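Local coordinates for pentatricopeptide repeat-containing protein 10, chloroplastic (Zea mays, PDB 4M59), which binds two similar intergenic RNA elements of chloroplast transcripts, at atpH and psaJ, and stabilises the mRNA by acting as a barrier to exonucleases, at residues S16-P19 with L20-A24; P139-V142 with T143-V147; V314-V317 with N318-N321; Q435-W438 with S439-Q442. The protein carries 4 engineered substitutions. All coordinates share one frame; numbering follows the deposited sequence.

In the fold
The four contacts come one after another along an all-helical chain built largely of pentatricopeptide repeats, interaction 1 near its amino-terminal end, each at a turn that leads into a helix: 23-29, 141-151, 317-328 and 438-449 for interactions 1 to 4. Centre to centre, interactions 1 and 2 are about 37 Å apart, 2 and 3 about 47 Å, and 3 and 4 about 43 Å; none touches another within the chain. Interaction 2 meets the RNA directly, whereas interactions 1, 3 and 4 touch the second subunit. Interactions 1 and 4 join across the homodimer, since Ser439 OG of one subunit is hydrogen-bonded to Leu20 N of the other. Turns that start helices thus lie both at the RNA and at the dimer interface.

Interaction 1 of 4, residues S16-P19 with L20-A24; sequences SSHP and LPTLA
His18 and Pro19 fold back on Thr22 and Leu23 in a local turn contact near the amino-terminal end of the superhelix, where the chain leaves helix 8-16 and enters helix 23-29. The turn is closed by Thr22 N, which donates to Pro19 O at 3.1 Å; the donor stands well above the carbonyl plane and off its lone pairs. A second backbone bond follows at once, from Leu23 N to Leu20 O. With its CG anti to the backbone N (chi1 178°), His18 swings its imidazole across the turn, and CD2 comes to lie 3.8 Å from Leu23 CD1. Pro19 adds an apolar touch, its CB 3.7 Å from the methyl CG2 of Thr22. The exact place of the imidazole is uncertain, because its edge, CD2 and NE2, is modelled too close to the threonine hydroxyl, and the weak bond from His18 NE2 to Thr22 O is doubtful for the same reason. Around this turn, His18 stacks on Phe26, Leu23 packs against Trp54 and Ala57 of helix 52-65, and Leu20 meets Ser439 of the second subunit. With Leu20 and Pro21 at its two central positions, the chain from Pro19 to Thr22 is a type I beta turn, here used to start a new helix.

Interaction 2 of 4, residues P139-V142 with T143-V147; sequences PTLV and TYNVV. With nucleotides of chain D.
Thr140 O, Leu141 O and Val142 O accept in succession from Tyr144 N, Asn145 N and Val146 N, each at 2.8 Å, the i to i+4 ladder that opens helix 141-151. Thr140 is the N-cap, its OG1 taking a weak bond from Val142 N. Pro139, just before it, lays CB over one face of the Tyr144 ring, a CH-pi contact 4.0 Å from the centroid, while its CG touches CZ nearer the hydroxyl end; the same CB also meets the methyl CG2 of Thr143. Val142 divides its two methyls between neighbouring nucleotides of chain D. With chi1 at -175°, CG1 trails away from the backbone N to lie 3.4 Å from O4' of U2, while CG2 comes 3.3 Å from O6 of G1; the side chain is a wedge between the two nucleotides. One turn on, Asn145 ND2 donates to O2 of U2 at 3.3 Å. The Asn145 amide is held by two second-shell bonds, Thr179 OG1 at OD1 and Asp176 OD1 at ND2. Beside this apolar wedge, an amide fixed by its second shell and bonded to O2, which both pyrimidines carry, is consistent with modular reading of a pyrimidine by a PPR repeat.

Interaction 3 of 4, residues V314-V317 with N318-N321; sequences VPNV and NTYN
Asn316 caps helix 317-328 and meets Thr319 through its side chain and Tyr320 through its backbone, an N-cap at the start of a PPR helix. Its CG sits between the backbone N and the carbonyl carbon (chi1 45°), which turns OD1 in toward the first helical turn. There OD1 accepts a weak bond from Thr319 N at 3.3 Å; the Thr319 hydroxyl donates to the same oxygen, though at a modelled separation too short to be trusted in detail. Asn316 O takes the first regular helical bond, from Tyr320 N at 3.1 Å, and also lies at the edge of the Tyr320 ring. Pro315 leans on both neighbours, CB 3.7 Å from Thr319 CG2 and CG 3.8 Å from Tyr320 CE2. Further out, Phe305 meets the tyrosine edge-to-face, and Met339 and Met343 of helix 333-346 pack on it. Replacing the tyrosine by an alanine is likely to open a gap between helices 298-310 and 333-346 and to leave Pro315 CG and Phe305 without their aromatic partner. Beyond the cap, Asn316 packs on Ser592 of the second subunit, whose carbonyl takes a weak bond from Asn318 ND2. At the far end of the tyrosine ring, the OH makes a weak hydrogen bond to Glu342 OE2.

Interaction 4 of 4, residues Q435-W438 with S439-Q442; sequences QGDW and STAQ
Gln442 N donates to Trp438 O at 2.7 Å with an N-H...O angle of 156°, a short i to i+4 bond in the opening turn of helix 438-449. The bond before it, from Ala441 N to Asp437 O, is longer at 3.2 Å, in the carbonyl plane and on a lone pair. Asp437 is the N-cap: OD1 accepts from Thr440 N, although its exact place is less sure because the Thr440 hydroxyl is modelled too near. The other carboxylate oxygen, OD2, forms a salt bridge with Arg403, a positive charge that probably eases the approach of Glu53 of the second subunit. A chi1 of 55° keeps the Trp438 ring close to its own main chain and folds the indole back over the next residue. Ser439 CB makes a CH-pi contact over one face, 4.2 Å from the centroid of the six-membered ring of Trp438. Gln442 runs alongside in the same direction; its CD meets the edge of the indole in plane, with NE2 3.7 Å from CZ3 and the amide turned steeply to the ring. Tyr467 links the pair from outside, its ring meeting the indole and its OH bonding to Gln442 NE2. Replacing Trp438 by an alanine would probably uncover Ser439 CB, deprive Tyr467 of its ring partner and set the Gln442 side chain freer to turn. Ser439 OG accepts from Leu20 N of the second subunit. A glycine with positive phi (85°), Gly436, ends helix 422-435, and Asp437 restarts the chain as the next N-cap: the tight helix-turn-helix joint within a pentatricopeptide repeat.

Interaction 1 of 4, residues S16-P19 with L20-A24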
loop_
_atom_site.group_PDB
_atom_site.type_symbol
_atom_site.label_atom_id
_atom_site.label_comp_id
_atom_site.label_asym_id
_atom_site.label_seq_id
_atom_site.Cartn_x
_atom_site.Cartn_y
_atom_site.Cartn_z
ATOM N N SER A 16 24.765 33.288 10.313
ATOM C CA SER A 16 24.698 32.044 9.553
ATOM C C SER A 16 25.106 30.851 10.411
ATOM O O SER A 16 24.800 29.707 10.083
ATOM C CB SER A 16 25.589 32.129 8.311
ATOM O OG SER A 16 26.940 31.859 8.636
ATOM N N SER A 17 25.798 31.129 11.511
ATOM C CA SER A 17 26.247 30.087 12.412
ATOM C C SER A 17 25.746 30.379 13.805
ATOM O O SER A 17 26.512 30.779 14.660
ATOM C CB SER A 17 27.762 30.018 12.425
ATOM O OG SER A 17 28.300 31.264 12.810
ATOM N N HIS A 18 24.452 30.192 14.021
ATOM C CA HIS A 18 23.861 30.418 15.329
ATOM C C HIS A 18 22.572 29.641 15.510
ATOM O O HIS A 18 21.831 29.435 14.560
ATOM C CB HIS A 18 23.593 31.898 15.546
ATOM C CG HIS A 18 22.944 32.203 16.855
ATOM N ND1 HIS A 18 23.654 32.664 17.942
ATOM C CD2 HIS A 18 21.658 32.125 17.251
ATOM C CE1 HIS A 18 22.828 32.842 18.953
ATOM N NE2 HIS A 18 21.611 32.530 18.558
ATOM N N PRO A 19 22.314 29.231 16.733
ATOM C CA PRO A 19 21.074 28.546 17.007
ATOM C C PRO A 19 19.903 29.409 16.615
ATOM O O PRO A 19 19.685 30.485 17.144
ATOM C CB PRO A 19 21.129 28.332 18.507
ATOM C CG PRO A 19 22.247 29.162 18.979
ATOM C CD PRO A 19 23.192 29.250 17.893
ATOM N N LEU A 20 19.172 28.898 15.650
ATOM C CA LEU A 20 17.992 29.542 15.118
ATOM C C LEU A 20 16.984 29.929 16.195
ATOM O O LEU A 20 16.537 31.062 16.227
ATOM C CB LEU A 20 17.365 28.638 14.060
ATOM C CG LEU A 20 16.393 29.143 13.006
ATOM C CD1 LEU A 20 16.466 30.636 12.894
ATOM C CD2 LEU A 20 16.724 28.493 11.674
ATOM N N PRO A 21 16.629 29.013 17.098
ATOM C CA PRO A 21 15.631 29.448 18.071
ATOM C C PRO A 21 16.109 30.467 19.108
ATOM O O PRO A 21 15.427 30.692 20.090
ATOM C CB PRO A 21 15.259 28.141 18.770
ATOM C CG PRO A 21 15.606 27.105 17.834
ATOM C CD PRO A 21 16.842 27.564 17.176
ATOM N N THR A 22 17.255 31.088 18.899
ATOM C CA THR A 22 17.790 32.066 19.820
ATOM C C THR A 22 18.322 33.262 19.072
ATOM O O THR A 22 18.935 34.115 19.659
ATOM C CB THR A 22 19.007 31.534 20.494
ATOM O OG1 THR A 22 20.121 31.644 19.599
ATOM C CG2 THR A 22 18.811 30.128 20.830
ATOM N N LEU A 23 18.079 33.330 17.780
ATOM C CA LEU A 23 18.762 34.303 16.946
ATOM C C LEU A 23 18.285 35.691 17.205
ATOM O O LEU A 23 18.941 36.650 16.886
ATOM C CB LEU A 23 18.549 33.951 15.492
ATOM C CG LEU A 23 19.229 34.820 14.472
ATOM C CD1 LEU A 23 20.699 34.714 14.652
ATOM C CD2 LEU A 23 18.832 34.329 13.137
ATOM N N ALA A 24 17.121 35.776 17.796
ATOM C CA ALA A 24 16.513 37.065 18.091
ATOM C C ALA A 24 17.382 37.873 19.023
ATOM O O ALA A 24 17.807 38.976 18.697
ATOM C CB ALA A 24 15.166 36.860 18.706
#

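Interaction 2 of 4, residues P139-V142 with T143-V147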
loop_
_atom_site.group_PDB
_atom_site.type_symbol
_atom_site.label_atom_id
_atom_site.label_comp_id
_atom_site.label_asym_id
_atom_site.label_seq_id
_atom_site.Cartn_x
_atom_site.Cartn_y
_atom_site.Cartn_z
ATOM N N PRO A 139 -0.332 44.318 -13.441
ATOM C CA PRO A 139 -0.074 42.891 -13.376
ATOM C C PRO A 139 0.578 42.360 -14.637
ATOM O O PRO A 139 0.393 42.911 -15.712
ATOM C CB PRO A 139 -1.464 42.301 -13.192
ATOM C CG PRO A 139 -2.396 43.364 -13.472
ATOM C CD PRO A 139 -1.739 44.627 -13.186
ATOM N N THR A 140 1.363 41.305 -14.490
ATOM C CA THR A 140 1.994 40.680 -15.634
ATOM C C THR A 140 1.259 39.413 -15.971
ATOM O O THR A 140 0.244 39.105 -15.373
ATOM C CB THR A 140 3.466 40.342 -15.381
ATOM O OG1 THR A 140 3.593 38.964 -15.043
ATOM C CG2 THR A 140 4.027 41.184 -14.280
ATOM N N LEU A 141 1.790 38.674 -16.928
ATOM C CA LEU A 141 1.116 37.518 -17.468
ATOM C C LEU A 141 0.922 36.473 -16.407
ATOM O O LEU A 141 -0.160 35.948 -16.224
ATOM C CB LEU A 141 1.942 36.931 -18.597
ATOM C CG LEU A 141 1.311 35.758 -19.330
ATOM C CD1 LEU A 141 0.115 36.219 -20.093
ATOM C CD2 LEU A 141 2.294 35.118 -20.254
ATOM N N VAL A 142 1.998 36.175 -15.706
ATOM C CA VAL A 142 1.975 35.203 -14.644
ATOM C C VAL A 142 1.060 35.651 -13.524
ATOM O O VAL A 142 0.401 34.848 -12.890
ATOM C CB VAL A 142 3.364 34.989 -14.123
ATOM C CG1 VAL A 142 3.387 33.907 -13.110
ATOM C CG2 VAL A 142 4.246 34.618 -15.256
ATOM N N THR A 143 0.998 36.947 -13.299
ATOM C CA THR A 143 0.069 37.481 -12.333
ATOM C C THR A 143 -1.358 37.199 -12.766
ATOM O O THR A 143 -2.154 36.708 -11.990
ATOM C CB THR A 143 0.280 38.983 -12.132
ATOM O OG1 THR A 143 1.630 39.217 -11.737
ATOM C CG2 THR A 143 -0.614 39.496 -11.054
ATOM N N TYR A 144 -1.678 37.508 -14.011
ATOM C CA TYR A 144 -3.018 37.277 -14.497
ATOM C C TYR A 144 -3.305 35.800 -14.461
ATOM O O TYR A 144 -4.405 35.388 -14.164
ATOM C CB TYR A 144 -3.179 37.785 -15.928
ATOM C CG TYR A 144 -3.346 39.275 -16.091
ATOM C CD1 TYR A 144 -4.575 39.878 -15.926
ATOM C CD2 TYR A 144 -2.285 40.069 -16.454
ATOM C CE1 TYR A 144 -4.724 41.230 -16.091
ATOM C CE2 TYR A 144 -2.433 41.416 -16.617
ATOM C CZ TYR A 144 -3.648 41.992 -16.437
ATOM O OH TYR A 144 -3.778 43.343 -16.600
ATOM N N ASN A 145 -2.298 35.002 -14.758
ATOM C CA ASN A 145 -2.471 33.564 -14.820
ATOM C C ASN A 145 -2.673 32.919 -13.459
ATOM O O ASN A 145 -3.431 31.974 -13.319
ATOM C CB ASN A 145 -1.277 32.921 -15.520
ATOM C CG ASN A 145 -1.330 33.060 -17.013
ATOM O OD1 ASN A 145 -2.378 33.263 -17.587
ATOM N ND2 ASN A 145 -0.195 32.922 -17.651
ATOM N N VAL A 146 -1.976 33.428 -12.462
ATOM C CA VAL A 146 -2.148 32.933 -11.122
ATOM C C VAL A 146 -3.555 33.170 -10.662
ATOM O O VAL A 146 -4.208 32.280 -10.156
ATOM C CB VAL A 146 -1.199 33.617 -10.173
ATOM C CG1 VAL A 146 -1.696 33.525 -8.785
ATOM C CG2 VAL A 146 0.132 32.981 -10.273
ATOM N N VAL A 147 -4.039 34.377 -10.862
ATOM C CA VAL A 147 -5.356 34.746 -10.404
ATOM C C VAL A 147 -6.419 33.946 -11.107
ATOM O O VAL A 147 -7.477 33.692 -10.563
ATOM C CB VAL A 147 -5.580 36.223 -10.625
ATOM C CG1 VAL A 147 -6.909 36.639 -10.093
ATOM C CG2 VAL A 147 -4.493 36.992 -9.949
ATOM P P U D 2 6.395 28.808 -10.022
ATOM O OP1 U D 2 6.106 27.647 -9.139
ATOM O OP2 U D 2 7.396 28.670 -11.106
ATOM O "O5'" U D 2 5.015 29.269 -10.672
ATOM C "C5'" U D 2 3.909 29.641 -9.862
ATOM C "C4'" U D 2 2.662 29.816 -10.690
ATOM O "O4'" U D 2 2.872 30.851 -11.683
ATOM C "C3'" U D 2 2.244 28.601 -11.505
ATOM O "O3'" U D 2 1.526 27.654 -10.729
ATOM C "C2'" U D 2 1.441 29.213 -12.649
ATOM O "O2'" U D 2 0.114 29.506 -12.237
ATOM C "C1'" U D 2 2.182 30.534 -12.874
ATOM N N1 U D 2 3.165 30.463 -13.982
ATOM C C2 U D 2 2.781 30.919 -15.232
ATOM O O2 U D 2 1.674 31.370 -15.466
ATOM N N3 U D 2 3.741 30.831 -16.214
ATOM C C4 U D 2 5.021 30.344 -16.072
ATOM O O4 U D 2 5.777 30.324 -17.042
ATOM C C5 U D 2 5.345 29.893 -14.757
ATOM C C6 U D 2 4.434 29.969 -13.781
ATOM O "O5'" G D 1 10.029 31.423 -10.683
ATOM C "C5'" G D 1 9.786 31.415 -9.284
ATOM C "C4'" G D 1 8.407 31.937 -8.958
ATOM O "O4'" G D 1 8.305 33.338 -9.345
ATOM C "C3'" G D 1 7.252 31.263 -9.690
ATOM O "O3'" G D 1 6.843 30.045 -9.096
ATOM C "C2'" G D 1 6.177 32.340 -9.656
ATOM O "O2'" G D 1 5.572 32.393 -8.370
ATOM C "C1'" G D 1 7.014 33.600 -9.855
ATOM N N9 G D 1 7.130 33.979 -11.282
ATOM C C8 G D 1 7.526 33.179 -12.329
ATOM N N7 G D 1 7.548 33.783 -13.482
ATOM C C5 G D 1 7.152 35.075 -13.186
ATOM C C6 G D 1 6.989 36.188 -14.045
ATOM O O6 G D 1 7.167 36.249 -15.264
ATOM N N1 G D 1 6.572 37.311 -13.345
ATOM C C2 G D 1 6.342 37.364 -11.994
ATOM N N2 G D 1 5.941 38.558 -11.531
ATOM N N3 G D 1 6.492 36.330 -11.175
ATOM C C4 G D 1 6.904 35.222 -11.833
#

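Interaction 3 of 4, residues V314-V317 with N318-N321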
loop_
_atom_site.group_PDB
_atom_site.type_symbol
_atom_site.label_atom_id
_atom_site.label_comp_id
_atom_site.label_asym_id
_atom_site.label_seq_id
_atom_site.Cartn_x
_atom_site.Cartn_y
_atom_site.Cartn_z
ATOM N N VAL A 314 6.956 -5.985 -32.705
ATOM C CA VAL A 314 7.176 -7.196 -31.923
ATOM C C VAL A 314 7.808 -6.837 -30.587
ATOM O O VAL A 314 8.876 -6.213 -30.549
ATOM C CB VAL A 314 8.087 -8.191 -32.661
ATOM C CG1 VAL A 314 7.839 -9.605 -32.162
ATOM C CG2 VAL A 314 7.864 -8.108 -34.165
ATOM N N PRO A 315 7.169 -7.217 -29.485
ATOM C CA PRO A 315 7.677 -6.868 -28.150
ATOM C C PRO A 315 8.905 -7.685 -27.742
ATOM O O PRO A 315 9.002 -8.859 -28.099
ATOM C CB PRO A 315 6.499 -7.199 -27.235
ATOM C CG PRO A 315 5.760 -8.275 -27.952
ATOM C CD PRO A 315 5.898 -7.959 -29.415
ATOM N N ASN A 316 9.826 -7.071 -26.999
ATOM C CA ASN A 316 11.003 -7.777 -26.515
ATOM C C ASN A 316 10.802 -8.300 -25.096
ATOM O O ASN A 316 9.669 -8.500 -24.661
ATOM C CB ASN A 316 12.234 -6.870 -26.572
ATOM C CG ASN A 316 11.954 -5.480 -26.048
ATOM O OD1 ASN A 316 10.837 -5.173 -25.631
ATOM N ND2 ASN A 316 12.971 -4.629 -26.060
ATOM N N VAL A 317 11.900 -8.516 -24.379
ATOM C CA VAL A 317 11.826 -9.064 -23.039
ATOM C C VAL A 317 11.420 -8.019 -22.034
ATOM O O VAL A 317 10.756 -8.319 -21.062
ATOM C CB VAL A 317 13.157 -9.620 -22.605
ATOM C CG1 VAL A 317 12.951 -10.608 -21.510
ATOM C CG2 VAL A 317 13.825 -10.287 -23.755
ATOM N N ASN A 318 11.833 -6.787 -22.269
ATOM C CA ASN A 318 11.509 -5.709 -21.368
ATOM C C ASN A 318 10.043 -5.421 -21.417
ATOM O O ASN A 318 9.426 -5.129 -20.408
ATOM C CB ASN A 318 12.266 -4.458 -21.756
ATOM C CG ASN A 318 13.709 -4.722 -22.012
ATOM O OD1 ASN A 318 14.229 -5.768 -21.645
ATOM N ND2 ASN A 318 14.382 -3.778 -22.640
ATOM N N THR A 319 9.487 -5.500 -22.612
ATOM C CA THR A 319 8.066 -5.303 -22.808
ATOM C C THR A 319 7.272 -6.426 -22.156
ATOM O O THR A 319 6.274 -6.193 -21.498
ATOM C CB THR A 319 7.741 -5.257 -24.293
ATOM O OG1 THR A 319 8.649 -4.376 -24.948
ATOM C CG2 THR A 319 6.350 -4.769 -24.499
ATOM N N TYR A 320 7.739 -7.650 -22.334
ATOM C CA TYR A 320 7.080 -8.802 -21.757
ATOM C C TYR A 320 7.134 -8.799 -20.243
ATOM O O TYR A 320 6.132 -9.052 -19.604
ATOM C CB TYR A 320 7.684 -10.086 -22.311
ATOM C CG TYR A 320 6.996 -10.644 -23.533
ATOM C CD1 TYR A 320 5.745 -11.208 -23.444
ATOM C CD2 TYR A 320 7.609 -10.647 -24.765
ATOM C CE1 TYR A 320 5.120 -11.730 -24.541
ATOM C CE2 TYR A 320 6.988 -11.164 -25.863
ATOM C CZ TYR A 320 5.744 -11.702 -25.742
ATOM O OH TYR A 320 5.110 -12.227 -26.831
ATOM N N ASN A 321 8.298 -8.523 -19.666
ATOM C CA ASN A 321 8.423 -8.475 -18.216
ATOM C C ASN A 321 7.482 -7.461 -17.634
ATOM O O ASN A 321 6.942 -7.639 -16.559
ATOM C CB ASN A 321 9.825 -8.075 -17.794
ATOM C CG ASN A 321 10.869 -8.967 -18.341
ATOM O OD1 ASN A 321 12.014 -8.584 -18.475
ATOM N ND2 ASN A 321 10.481 -10.184 -18.656
#

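Interaction 4 of 4, residues Q435-W438 with S439-Q442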
loop_
_atom_site.group_PDB
_atom_site.type_symbol
_atom_site.label_atom_id
_atom_site.label_comp_id
_atom_site.label_asym_id
_atom_site.label_seq_id
_atom_site.Cartn_x
_atom_site.Cartn_y
_atom_site.Cartn_z
ATOM N N GLN A 435 3.214 -22.956 10.374
ATOM C CA GLN A 435 3.026 -24.286 10.883
ATOM C C GLN A 435 3.166 -24.345 12.386
ATOM O O GLN A 435 2.655 -25.235 13.015
ATOM C CB GLN A 435 4.027 -25.207 10.235
ATOM C CG GLN A 435 3.705 -25.551 8.858
ATOM C CD GLN A 435 4.714 -26.436 8.308
ATOM O OE1 GLN A 435 5.776 -26.564 8.862
ATOM N NE2 GLN A 435 4.409 -27.070 7.219
ATOM N N GLY A 436 3.851 -23.383 12.962
ATOM C CA GLY A 436 4.061 -23.340 14.391
ATOM C C GLY A 436 5.254 -24.182 14.764
ATOM O O GLY A 436 5.659 -24.216 15.909
ATOM N N ASP A 437 5.819 -24.853 13.777
ATOM C CA ASP A 437 6.919 -25.765 14.001
ATOM C C ASP A 437 8.122 -25.036 14.554
ATOM O O ASP A 437 9.113 -24.850 13.869
ATOM C CB ASP A 437 7.287 -26.435 12.691
ATOM C CG ASP A 437 8.074 -27.683 12.892
ATOM O OD1 ASP A 437 9.084 -27.642 13.607
ATOM O OD2 ASP A 437 7.674 -28.716 12.330
ATOM N N TRP A 438 8.030 -24.633 15.811
ATOM C CA TRP A 438 9.056 -23.821 16.432
ATOM C C TRP A 438 10.292 -24.602 16.772
ATOM O O TRP A 438 11.364 -24.046 16.884
ATOM C CB TRP A 438 8.511 -23.199 17.693
ATOM C CG TRP A 438 7.953 -24.191 18.631
ATOM C CD1 TRP A 438 6.657 -24.562 18.748
ATOM C CD2 TRP A 438 8.676 -24.943 19.598
ATOM N NE1 TRP A 438 6.521 -25.501 19.731
ATOM C CE2 TRP A 438 7.753 -25.750 20.270
ATOM C CE3 TRP A 438 10.016 -25.003 19.970
ATOM C CZ2 TRP A 438 8.125 -26.611 21.278
ATOM C CZ3 TRP A 438 10.384 -25.862 20.962
ATOM C CH2 TRP A 438 9.444 -26.654 21.608
ATOM N N SER A 439 10.132 -25.893 16.973
ATOM C CA SER A 439 11.248 -26.718 17.349
ATOM C C SER A 439 12.280 -26.646 16.253
ATOM O O SER A 439 13.467 -26.536 16.500
ATOM C CB SER A 439 10.785 -28.146 17.570
ATOM O OG SER A 439 11.761 -28.906 18.247
ATOM N N THR A 440 11.812 -26.684 15.024
ATOM C CA THR A 440 12.719 -26.579 13.914
ATOM C C THR A 440 13.159 -25.144 13.802
ATOM O O THR A 440 14.260 -24.855 13.364
ATOM C CB THR A 440 12.046 -26.982 12.616
ATOM O OG1 THR A 440 11.195 -28.107 12.854
ATOM C CG2 THR A 440 13.078 -27.341 11.590
ATOM N N ALA A 441 12.284 -24.238 14.207
ATOM C CA ALA A 441 12.580 -22.832 14.083
ATOM C C ALA A 441 13.769 -22.487 14.946
ATOM O O ALA A 441 14.624 -21.700 14.564
ATOM C CB ALA A 441 11.397 -22.023 14.483
ATOM N N GLN A 442 13.816 -23.094 16.118
ATOM C CA GLN A 442 14.941 -22.931 16.996
ATOM C C GLN A 442 16.147 -23.444 16.279
ATOM O O GLN A 442 16.993 -22.680 15.866
ATOM C CB GLN A 442 14.740 -23.734 18.264
ATOM C CG GLN A 442 13.729 -23.145 19.197
ATOM C CD GLN A 442 13.622 -23.911 20.476
ATOM O OE1 GLN A 442 14.082 -25.042 20.572
ATOM N NE2 GLN A 442 13.020 -23.301 21.474
#